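Local coordinates for protein glycerol-3-phosphate dehydrogenase [NAD(+)] (PDB 6IUY) that probably interconverts dihydroxyacetone phosphate and sn-glycerol 3-phosphate with NAD, and carries a second, phosphatase domain that allows direct conversion to glycerol, at residues Asp85-Leu90 with Asn156-Gln161; Phe498-Phe501 with Arg507-Thr510; Asn591-Ile594 with Pro599-Met602. All coordinates share one frame; numbering follows the deposited sequence.

Contact 1: residues Asp85-Leu90 with Asn156-Gln161; sequences DRLAKL and NTMSWQ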
loop_
_atom_site.group_PDB
_atom_site.type_symbol
_atom_site.label_atom_id
_atom_site.label_comp_id
_atom_site.label_asym_id
_atom_site.label_seq_id
_atom_site.Cartn_x
_atom_site.Cartn_y
_atom_site.Cartn_z
ATOM N N ASP A 85 51.575 25.904 -18.346
ATOM C CA ASP A 85 52.658 26.356 -19.214
ATOM C C ASP A 85 52.945 25.387 -20.351
ATOM O O ASP A 85 53.115 25.803 -21.498
ATOM C CB ASP A 85 53.934 26.586 -18.414
ATOM C CG ASP A 85 55.048 27.159 -19.265
ATOM O OD1 ASP A 85 55.674 26.382 -20.019
ATOM O OD2 ASP A 85 55.289 28.386 -19.187
ATOM N N ARG A 86 53.026 24.100 -20.027
ATOM C CA ARG A 86 53.191 23.075 -21.045
ATOM C C ARG A 86 52.104 23.205 -22.112
ATOM O O ARG A 86 52.327 22.880 -23.276
ATOM C CB ARG A 86 53.150 21.686 -20.416
ATOM C CG ARG A 86 53.271 20.558 -21.413
ATOM C CD ARG A 86 54.727 20.240 -21.702
ATOM N NE ARG A 86 54.856 19.467 -22.931
ATOM C CZ ARG A 86 54.464 18.204 -23.065
ATOM N NH1 ARG A 86 53.914 17.560 -22.041
ATOM N NH2 ARG A 86 54.616 17.585 -24.231
ATOM N N LEU A 87 50.929 23.678 -21.706
ATOM C CA LEU A 87 49.846 23.943 -22.649
ATOM C C LEU A 87 50.283 25.074 -23.582
ATOM O O LEU A 87 50.209 24.937 -24.806
ATOM C CB LEU A 87 48.539 24.290 -21.907
ATOM C CG LEU A 87 47.241 24.670 -22.651
ATOM C CD1 LEU A 87 47.007 23.811 -23.876
ATOM C CD2 LEU A 87 46.007 24.633 -21.733
ATOM N N ALA A 88 50.772 26.169 -22.994
ATOM C CA ALA A 88 51.174 27.355 -23.751
ATOM C C ALA A 88 52.165 26.999 -24.859
ATOM O O ALA A 88 52.127 27.583 -25.938
ATOM C CB ALA A 88 51.763 28.408 -22.819
ATOM N N LYS A 89 53.038 26.030 -24.594
ATOM C CA LYS A 89 53.945 25.517 -25.620
ATOM C C LYS A 89 53.176 24.672 -26.637
ATOM O O LYS A 89 52.605 23.634 -26.278
ATOM C CB LYS A 89 55.071 24.692 -24.987
ATOM C CG LYS A 89 56.437 25.369 -25.018
ATOM C CD LYS A 89 56.917 25.736 -23.618
ATOM C CE LYS A 89 57.033 27.242 -23.433
ATOM N NZ LYS A 89 55.704 27.908 -23.463
ATOM N N LEU A 90 53.150 25.103 -27.899
ATOM C CA LEU A 90 52.388 24.350 -28.904
ATOM C C LEU A 90 52.516 24.756 -30.394
ATOM O O LEU A 90 53.611 24.755 -30.981
ATOM C CB LEU A 90 50.895 24.375 -28.524
ATOM C CG LEU A 90 50.190 25.706 -28.246
ATOM C CD1 LEU A 90 50.979 26.929 -28.741
ATOM C CD2 LEU A 90 48.829 25.669 -28.899
ATOM N N ASN A 156 40.481 20.252 -15.145
ATOM C CA ASN A 156 40.303 21.202 -16.259
ATOM C C ASN A 156 40.785 20.671 -17.592
ATOM O O ASN A 156 41.760 19.923 -17.660
ATOM C CB ASN A 156 41.022 22.523 -15.980
ATOM C CG ASN A 156 40.336 23.336 -14.925
ATOM O OD1 ASN A 156 39.143 23.624 -15.035
ATOM N ND2 ASN A 156 41.070 23.691 -13.871
ATOM N N THR A 157 40.088 21.071 -18.651
ATOM C CA THR A 157 40.473 20.735 -20.010
ATOM C C THR A 157 41.565 21.682 -20.505
ATOM O O THR A 157 41.783 22.753 -19.928
ATOM C CB THR A 157 39.274 20.823 -20.981
ATOM O OG1 THR A 157 38.703 22.131 -20.906
ATOM C CG2 THR A 157 38.204 19.810 -20.624
ATOM N N MET A 158 42.249 21.287 -21.575
ATOM C CA MET A 158 43.080 22.236 -22.301
ATOM C C MET A 158 42.123 23.257 -22.895
ATOM O O MET A 158 40.926 22.980 -23.015
ATOM C CB MET A 158 43.904 21.550 -23.392
ATOM C CG MET A 158 44.955 20.587 -22.891
ATOM S SD MET A 158 45.625 19.601 -24.251
ATOM C CE MET A 158 45.672 20.861 -25.532
ATOM N N SER A 159 42.625 24.434 -23.254
ATOM C CA SER A 159 41.773 25.440 -23.875
ATOM C C SER A 159 41.721 25.195 -25.380
ATOM O O SER A 159 42.664 25.494 -26.113
ATOM C CB SER A 159 42.277 26.849 -23.562
ATOM O OG SER A 159 42.547 26.982 -22.173
ATOM N N TRP A 160 40.626 24.609 -25.834
ATOM C CA TRP A 160 40.475 24.310 -27.247
ATOM C C TRP A 160 39.556 25.323 -27.896
ATOM O O TRP A 160 38.514 25.667 -27.354
ATOM C CB TRP A 160 39.913 22.898 -27.463
ATOM C CG TRP A 160 40.879 21.796 -27.202
ATOM C CD1 TRP A 160 40.910 20.963 -26.115
ATOM C CD2 TRP A 160 41.965 21.394 -28.046
ATOM N NE1 TRP A 160 41.953 20.074 -26.229
ATOM C CE2 TRP A 160 42.613 20.315 -27.407
ATOM C CE3 TRP A 160 42.457 21.844 -29.276
ATOM C CZ2 TRP A 160 43.725 19.681 -27.960
ATOM C CZ3 TRP A 160 43.561 21.217 -29.819
ATOM C CH2 TRP A 160 44.182 20.144 -29.164
ATOM N N GLN A 161 39.942 25.811 -29.061
ATOM C CA GLN A 161 38.979 26.479 -29.911
ATOM C C GLN A 161 37.997 25.383 -30.331
ATOM O O GLN A 161 38.410 24.238 -30.499
ATOM C CB GLN A 161 39.664 27.137 -31.105
ATOM C CG GLN A 161 38.730 27.926 -31.992
ATOM C CD GLN A 161 39.391 28.311 -33.289
ATOM O OE1 GLN A 161 40.622 28.397 -33.371
ATOM N NE2 GLN A 161 38.582 28.529 -34.323
#
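M158 holds its methyl between L87 and the indole of W160. M158 CE lies on one face of the W160 ring, 3.1 Å above the plane but out at the rim, beside the six-membered ring. On its other contact, M158 CE meets L87 CD1 at 3.6 Å. A bend at the end of the thioether, chi3 38°, turns the methyl back toward both partners.

L87 lies in the last turn of helix 82-88 and points at the loop. Its CG is anti to the backbone N (chi1 178°), and its two methyls divide the work. L87 CD1 takes the side chain of M158, lying 3.9 Å from M158 CB as well as against the methyl. L87 CD2 rests on the backbone, 3.7 Å from S159 N. S159 adds a loose edge, with its OG 4.2 Å from L87 CD2.

The loop is also tied to its own surroundings. E137 OE2 accepts a hydrogen bond from M158 N and a weak one from W160 NE1, which ties the loop to helix 136-145. S159 and Q161 make backbone bonds to L171 and V169.

The domain is of haloacid dehalogenase type. Helix 82-88 lies between strands 37-40 and 127-131, probably in a C1 cap insertion. It meets the loop that leaves strand 153-154. The side chain of M158 is about 12 Å from that of D43, a magnesium ligand. The contact is methyl-to-methyl packing plus a methyl on the backbone, with no hydrogen bond to set a direction between the segments.

Contact 2: residues Phe498-Phe501 with Arg507-Thr510; sequences FCKF and RDDT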
loop_
_atom_site.group_PDB
_atom_site.type_symbol
_atom_site.label_atom_id
_atom_site.label_comp_id
_atom_site.label_asym_id
_atom_site.label_seq_id
_atom_site.Cartn_x
_atom_site.Cartn_y
_atom_site.Cartn_z
ATOM N N PHE A 498 -2.168 0.962 14.077
ATOM C CA PHE A 498 -1.244 0.713 15.177
ATOM C C PHE A 498 0.117 1.363 14.899
ATOM O O PHE A 498 0.751 1.925 15.790
ATOM C CB PHE A 498 -1.099 -0.795 15.386
ATOM C CG PHE A 498 -0.435 -1.175 16.668
ATOM C CD1 PHE A 498 -1.169 -1.285 17.821
ATOM C CD2 PHE A 498 0.927 -1.449 16.706
ATOM C CE1 PHE A 498 -0.569 -1.638 18.992
ATOM C CE2 PHE A 498 1.531 -1.810 17.881
ATOM C CZ PHE A 498 0.781 -1.902 19.026
ATOM N N CYS A 499 0.570 1.284 13.658
ATOM C CA CYS A 499 1.822 1.941 13.283
ATOM C C CYS A 499 1.765 3.432 13.539
ATOM O O CYS A 499 2.755 4.045 13.951
ATOM C CB CYS A 499 2.149 1.705 11.817
ATOM S SG CYS A 499 3.029 0.183 11.529
ATOM N N LYS A 500 0.603 4.018 13.288
ATOM C CA LYS A 500 0.444 5.440 13.496
ATOM C C LYS A 500 0.284 5.754 14.988
ATOM O O LYS A 500 0.788 6.770 15.459
ATOM C CB LYS A 500 -0.732 5.961 12.661
ATOM C CG LYS A 500 -0.486 5.779 11.145
ATOM C CD LYS A 500 -1.582 6.424 10.298
ATOM C CE LYS A 500 -1.396 6.136 8.814
ATOM N NZ LYS A 500 -2.688 6.337 8.100
ATOM N N PHE A 501 -0.359 4.873 15.747
ATOM C CA PHE A 501 -0.478 5.089 17.192
ATOM C C PHE A 501 0.854 5.053 17.920
ATOM O O PHE A 501 0.973 5.604 19.009
ATOM C CB PHE A 501 -1.389 4.048 17.846
ATOM C CG PHE A 501 -2.839 4.396 17.802
ATOM C CD1 PHE A 501 -3.347 5.184 16.782
ATOM C CD2 PHE A 501 -3.694 3.946 18.786
ATOM C CE1 PHE A 501 -4.683 5.503 16.743
ATOM C CE2 PHE A 501 -5.041 4.259 18.745
ATOM C CZ PHE A 501 -5.528 5.034 17.725
ATOM N N ARG A 507 5.531 5.894 7.045
ATOM C CA ARG A 507 4.966 6.374 5.793
ATOM C C ARG A 507 4.008 5.375 5.152
ATOM O O ARG A 507 4.280 4.170 5.124
ATOM C CB ARG A 507 6.096 6.694 4.811
ATOM C CG ARG A 507 7.037 7.788 5.292
ATOM C CD ARG A 507 8.173 7.998 4.309
ATOM N NE ARG A 507 8.899 9.238 4.574
ATOM C CZ ARG A 507 10.022 9.593 3.953
ATOM N NH1 ARG A 507 10.554 8.800 3.026
ATOM N NH2 ARG A 507 10.617 10.740 4.261
ATOM N N ASP A 508 2.897 5.886 4.628
ATOM C CA ASP A 508 1.928 5.064 3.920
ATOM C C ASP A 508 2.579 4.216 2.840
ATOM O O ASP A 508 2.185 3.067 2.639
ATOM C CB ASP A 508 0.836 5.936 3.296
ATOM C CG ASP A 508 -0.373 6.094 4.204
ATOM O OD1 ASP A 508 -0.387 5.489 5.296
ATOM O OD2 ASP A 508 -1.320 6.815 3.823
ATOM N N ASP A 509 3.572 4.777 2.153
ATOM C CA ASP A 509 4.284 4.048 1.113
ATOM C C ASP A 509 4.746 2.671 1.597
ATOM O O ASP A 509 4.787 1.704 0.826
ATOM C CB ASP A 509 5.497 4.843 0.630
ATOM C CG ASP A 509 5.138 5.923 -0.374
ATOM O OD1 ASP A 509 4.281 5.681 -1.249
ATOM O OD2 ASP A 509 5.730 7.020 -0.294
ATOM N N THR A 510 5.069 2.586 2.882
ATOM C CA THR A 510 5.688 1.386 3.439
ATOM C C THR A 510 4.743 0.182 3.370
ATOM O O THR A 510 5.174 -0.942 3.188
ATOM C CB THR A 510 6.149 1.645 4.913
ATOM O OG1 THR A 510 7.169 2.657 4.925
ATOM C CG2 THR A 510 6.695 0.384 5.541
#
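The carboxylate of D508 is approached by two cations of one helix, K500 and R496. The stronger partner is R496, whose NH2 makes a salt bridge with D508 OD2. K500 is the weaker one. K500 NZ is 3.7 Å from D508 OD1, a long salt bridge. The methylene beside it is just as near, with K500 CE also 3.7 Å from D508 OD1. The lysine therefore lays the end of its chain along the oxygen instead of driving the ammonium straight at it.

K500 gets there by being extended. Its CG lies beside the backbone N (chi1 -63°), and the chain then runs nearly straight past CG. It meets the side chain of D508 at about a right angle. R496 NH2 and K500 NZ are close together, but they gather round the same carboxylate, which should offset their charges.

K500 and R496 sit one turn apart on helix 481-502, part of the helical C-terminal domain of the dehydrogenase. The chain leaves this helix, turns back, and enters helix 514-526. R507-T510 forms a tight turn on the way, closed by a 2.9 Å hydrogen bond from T510 N to R507 O. D453 OD2 anchors the turn at both ends, taking bonds from R507 N and T510 OG1. F498 touches M459 and L463 of helix 454-477, and C499 touches M459.

The second subunit reaches the same turn. Its R496 forms a salt bridge with D509 OD1, and its D508 packs against D508 here.

Contact 3: residues Asn591-Ile594 with Pro599-Met602; sequences NRII and PPTM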
loop_
_atom_site.group_PDB
_atom_site.type_symbol
_atom_site.label_atom_id
_atom_site.label_comp_id
_atom_site.label_asym_id
_atom_site.label_seq_id
_atom_site.Cartn_x
_atom_site.Cartn_y
_atom_site.Cartn_z
ATOM N N ASN A 591 -7.836 -12.218 19.595
ATOM C CA ASN A 591 -7.270 -12.609 20.890
ATOM C C ASN A 591 -8.332 -13.214 21.800
ATOM O O ASN A 591 -8.104 -14.216 22.478
ATOM C CB ASN A 591 -6.605 -11.409 21.581
ATOM C CG ASN A 591 -5.641 -11.830 22.690
ATOM O OD1 ASN A 591 -5.997 -11.818 23.878
ATOM N ND2 ASN A 591 -4.419 -12.220 22.307
ATOM N N ARG A 592 -9.504 -12.596 21.800
ATOM C CA ARG A 592 -10.638 -13.114 22.529
ATOM C C ARG A 592 -11.062 -14.502 22.028
ATOM O O ARG A 592 -11.572 -15.316 22.807
ATOM C CB ARG A 592 -11.789 -12.123 22.436
ATOM C CG ARG A 592 -11.511 -10.828 23.180
ATOM C CD ARG A 592 -12.540 -10.652 24.280
ATOM N NE ARG A 592 -13.754 -10.030 23.768
ATOM C CZ ARG A 592 -14.943 -10.052 24.365
ATOM N NH1 ARG A 592 -15.127 -10.693 25.513
ATOM N NH2 ARG A 592 -15.964 -9.432 23.783
ATOM N N ILE A 593 -10.842 -14.775 20.742
ATOM C CA ILE A 593 -11.143 -16.096 20.151
ATOM C C ILE A 593 -10.101 -17.133 20.541
ATOM O O ILE A 593 -10.432 -18.229 20.991
ATOM C CB ILE A 593 -11.227 -16.020 18.604
ATOM C CG1 ILE A 593 -12.476 -15.240 18.191
ATOM C CG2 ILE A 593 -11.231 -17.426 17.975
ATOM C CD1 ILE A 593 -12.542 -14.955 16.750
ATOM N N ILE A 594 -8.833 -16.789 20.340
ATOM C CA ILE A 594 -7.744 -17.605 20.861
ATOM C C ILE A 594 -7.984 -18.010 22.312
ATOM O O ILE A 594 -7.790 -19.164 22.678
ATOM C CB ILE A 594 -6.416 -16.870 20.800
ATOM C CG1 ILE A 594 -5.934 -16.773 19.348
ATOM C CG2 ILE A 594 -5.385 -17.578 21.699
ATOM C CD1 ILE A 594 -5.058 -15.571 19.107
ATOM N N PRO A 599 -16.612 -17.024 20.304
ATOM C CA PRO A 599 -16.536 -18.245 19.502
ATOM C C PRO A 599 -15.870 -17.950 18.170
ATOM O O PRO A 599 -15.977 -16.824 17.674
ATOM C CB PRO A 599 -18.005 -18.631 19.310
ATOM C CG PRO A 599 -18.721 -17.308 19.335
ATOM C CD PRO A 599 -17.981 -16.478 20.360
ATOM N N PRO A 600 -15.193 -18.940 17.587
ATOM C CA PRO A 600 -14.499 -18.682 16.327
ATOM C C PRO A 600 -15.431 -18.131 15.249
ATOM O O PRO A 600 -14.978 -17.392 14.372
ATOM C CB PRO A 600 -13.952 -20.061 15.932
ATOM C CG PRO A 600 -13.909 -20.849 17.223
ATOM C CD PRO A 600 -15.019 -20.320 18.074
ATOM N N THR A 601 -16.716 -18.468 15.318
ATOM C CA THR A 601 -17.659 -18.065 14.271
ATOM C C THR A 601 -17.885 -16.557 14.210
ATOM O O THR A 601 -18.455 -16.058 13.237
ATOM C CB THR A 601 -19.029 -18.731 14.449
ATOM O OG1 THR A 601 -19.626 -18.245 15.650
ATOM C CG2 THR A 601 -18.896 -20.247 14.531
ATOM N N MET A 602 -17.448 -15.832 15.237
ATOM C CA MET A 602 -17.620 -14.378 15.282
ATOM C C MET A 602 -16.482 -13.607 14.624
ATOM O O MET A 602 -16.384 -12.391 14.790
ATOM C CB MET A 602 -17.762 -13.896 16.731
ATOM C CG MET A 602 -19.096 -14.228 17.399
ATOM S SD MET A 602 -20.525 -13.496 16.572
ATOM C CE MET A 602 -20.139 -11.756 16.670
#
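Helix 585-594 ends in the C-terminal helical domain of the dehydrogenase, and the chain doubles back through a short loop into a 3-10 turn at P600-T601. I593, in the last turn of the helix, points at P599 and P600. The CA atoms of I593 and P600 are 5.7 Å apart, so the backbones are close and one side chain bridges them.

The branches of I593 have separate targets. I593 CG2, anti to the backbone N, lies against the CA-CB edge of P600, 3.9 Å from P600 CA and 4.3 Å from P600 CB. CG1 lies beside the backbone N (chi1 -70°) and runs along the carbonyls instead. I593 CG1 is 3.9 Å from P599 O, and I593 CD1 is 4.0 Å from the same P599 O.

That carbonyl is already used. P599 O accepts a 3.0 Å hydrogen bond from M602 N, which closes the turn.

W536 of helix 528-541 and I473 of helix 454-477 touch both I593 and P600. Nearby, R592 holds the return loop through a salt bridge from its NH1 to E597 OE1 and a backbone bond with V598.

No hydrogen bond or salt bridge joins the two segments. Aliphatic carbon lies against a proline and a carbonyl. Because P599 O already has the donor M602 N, the isoleucine can lie against it without leaving it lacking one.

How the contacts relate
Contact 1 lies in the phosphatase-type half of the chain. Contacts 2 and 3 share the helical C-terminal region of the dehydrogenase half. The centres of contacts 1 and 3 are about 83 Å apart, on opposite sides of the chain's centre. Contacts 2 and 3 are closer, about 12 Å between nearest atoms, but do not touch. Helix 454-477 packs beside both. Contacts 1 and 3 are partly buried and apolar, each built round one branched aliphatic residue at a helix end. Contact 2 is a surface contact and is charged. It is also the one that a second subunit reaches. Contact 1 joins distant parts of the sequence, whereas the other two close short returns.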